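Side-chain contact in NADB-Rossmann Superfamily protein (Streptococcus agalactiae, PDB 3LEC), which probably methylates an adenine N1 in tRNA and binds a zinc ion: residues A[13-18]-A[95-100]. Sequence-based numbering, arbitrary orientation.
Sequences QKVANY and TICGMG. With SO4 (sulfate ion), chain C.
Val15 points from helix 10-16 toward strand 93-99 and sets its two methyl groups against Thr95 and Cys97, a small worked example of how one branched side chain can carry the whole contact between two segments. The touch is purely apolar, with no hydrogen bond between 13-18 and 95-100. CG1 of Val15 lies anti to the backbone N (chi1 174°), which carries it to the methyl CG2 of Thr95 at 3.9 Å, the two side chains meeting at a slant. The same CG1 is 4.1 Å from SG of Cys97, and the second branch, CG2 of Val15, comes within 4.0 Å of that sulfur, so SG faces both arms of the valine fork. Thr95 and Cys97, two apart on the strand, both point toward the helix, whereas Ile96 between them points away.

The one hydroxyl at the contact, OG1 of Thr95, is hydrogen-bonded to OD1 of Asp27. Beyond the contact, Gly100 stands at the N-cap of helix 101-110, and its N donates to O4 of a sulfate, probably from the crystallisation liquor, at 3.1 Å.

Strand 93-99 lies between parallel strands 23-28 and 120-125 in the Rossmann-like sheet. Val122 and Ile158 also touch Val15, while Leu35 of helix 34-41 packs against Thr95 and Ala16, so helix 10-16 rests on the sheet beside helix 34-41.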
loop_
_atom_site.group_PDB
_atom_site.type_symbol
_atom_site.label_atom_id
_atom_site.label_comp_id
_atom_site.label_asym_id
_atom_site.label_seq_id
_atom_site.Cartn_x
_atom_site.Cartn_y
_atom_site.Cartn_z
ATOM N N GLN A 13 -10.079 2.587 -5.360
ATOM C CA GLN A 13 -11.391 2.146 -4.842
ATOM C C GLN A 13 -11.213 0.993 -3.884
ATOM O O GLN A 13 -11.852 0.962 -2.835
ATOM C CB GLN A 13 -12.352 1.755 -5.973
ATOM C CG GLN A 13 -13.808 1.352 -5.488
ATOM C CD GLN A 13 -14.494 2.472 -4.727
ATOM O OE1 GLN A 13 -14.913 2.292 -3.560
ATOM N NE2 GLN A 13 -14.642 3.635 -5.374
ATOM N N LYS A 14 -10.384 0.029 -4.271
ATOM C CA LYS A 14 -10.132 -1.131 -3.416
ATOM C C LYS A 14 -9.383 -0.770 -2.118
ATOM O O LYS A 14 -9.590 -1.400 -1.091
ATOM C CB LYS A 14 -9.522 -2.268 -4.235
ATOM C CG LYS A 14 -10.600 -2.841 -5.169
ATOM C CD LYS A 14 -10.096 -3.844 -6.184
ATOM C CE LYS A 14 -11.192 -4.146 -7.221
ATOM N NZ LYS A 14 -12.252 -5.028 -6.655
ATOM N N VAL A 15 -8.564 0.277 -2.151
ATOM C CA VAL A 15 -8.042 0.860 -0.918
ATOM C C VAL A 15 -9.181 1.505 -0.089
ATOM O O VAL A 15 -9.297 1.242 1.096
ATOM C CB VAL A 15 -6.928 1.899 -1.191
ATOM C CG1 VAL A 15 -6.500 2.609 0.086
ATOM C CG2 VAL A 15 -5.726 1.221 -1.804
ATOM N N ALA A 16 -9.983 2.369 -0.710
ATOM C CA ALA A 16 -11.124 3.024 -0.010
ATOM C C ALA A 16 -12.049 2.019 0.675
ATOM O O ALA A 16 -12.539 2.302 1.765
ATOM C CB ALA A 16 -11.936 3.887 -0.977
ATOM N N ASN A 17 -12.263 0.859 0.042
ATOM C CA ASN A 17 -13.187 -0.159 0.580
ATOM C C ASN A 17 -12.746 -0.677 1.954
ATOM O O ASN A 17 -13.574 -1.201 2.689
ATOM C CB ASN A 17 -13.353 -1.369 -0.358
ATOM C CG ASN A 17 -13.967 -1.010 -1.705
ATOM O OD1 ASN A 17 -13.776 -1.722 -2.692
ATOM N ND2 ASN A 17 -14.690 0.087 -1.756
ATOM N N TYR A 18 -11.451 -0.553 2.259
ATOM C CA TYR A 18 -10.875 -1.018 3.525
ATOM C C TYR A 18 -10.724 0.057 4.604
ATOM O O TYR A 18 -10.315 -0.253 5.720
ATOM C CB TYR A 18 -9.522 -1.683 3.310
ATOM C CG TYR A 18 -9.560 -3.039 2.673
ATOM C CD1 TYR A 18 -10.101 -4.141 3.334
ATOM C CD2 TYR A 18 -9.015 -3.229 1.406
ATOM C CE1 TYR A 18 -10.109 -5.418 2.728
ATOM C CE2 TYR A 18 -9.015 -4.488 0.809
ATOM C CZ TYR A 18 -9.562 -5.564 1.469
ATOM O OH TYR A 18 -9.538 -6.798 0.852
ATOM N N THR A 95 -3.213 5.823 4.992
ATOM C CA THR A 95 -3.073 5.137 3.707
ATOM C C THR A 95 -1.770 5.599 3.038
ATOM O O THR A 95 -1.413 6.779 3.092
ATOM C CB THR A 95 -4.278 5.385 2.775
ATOM O OG1 THR A 95 -4.551 6.790 2.687
ATOM C CG2 THR A 95 -5.546 4.660 3.284
ATOM N N ILE A 96 -1.041 4.663 2.437
ATOM C CA ILE A 96 0.133 5.014 1.622
ATOM C C ILE A 96 0.077 4.170 0.363
ATOM O O ILE A 96 0.141 2.950 0.455
ATOM C CB ILE A 96 1.487 4.779 2.345
ATOM C CG1 ILE A 96 1.479 5.348 3.777
ATOM C CG2 ILE A 96 2.634 5.376 1.522
ATOM C CD1 ILE A 96 2.679 4.914 4.631
ATOM N N CYS A 97 -0.069 4.821 -0.796
ATOM C CA CYS A 97 -0.278 4.079 -2.058
ATOM C C CYS A 97 0.682 4.549 -3.122
ATOM O O CYS A 97 1.247 5.638 -3.004
ATOM C CB CYS A 97 -1.700 4.266 -2.586
ATOM S SG CYS A 97 -3.007 4.107 -1.348
ATOM N N GLY A 98 0.854 3.735 -4.161
ATOM C CA GLY A 98 1.594 4.140 -5.369
ATOM C C GLY A 98 3.084 4.393 -5.186
ATOM O O GLY A 98 3.685 5.235 -5.877
HETATM N N MSE A 99 3.678 3.695 -4.231
HETATM C CA MSE A 99 5.124 3.726 -4.040
HETATM C C MSE A 99 5.617 2.308 -3.803
HETATM O O MSE A 99 4.838 1.432 -3.437
HETATM C CB MSE A 99 5.503 4.608 -2.842
HETATM C CG MSE A 99 4.952 6.003 -2.901
HETATM SE SE MSE A 99 5.523 7.050 -1.367
HETATM C CE MSE A 99 3.908 8.122 -1.159
ATOM N N GLY A 100 6.917 2.100 -3.993
ATOM C CA GLY A 100 7.538 0.785 -3.809
ATOM C C GLY A 100 7.486 0.332 -2.364
ATOM O O GLY A 100 7.409 1.155 -1.454
HETATM S S SO4 C . 8.870 3.153 -6.905
HETATM O O1 SO4 C . 9.606 1.913 -6.708
HETATM O O2 SO4 C . 9.566 3.962 -7.905
HETATM O O3 SO4 C . 7.524 2.838 -7.400
HETATM O O4 SO4 C . 8.810 3.867 -5.618
#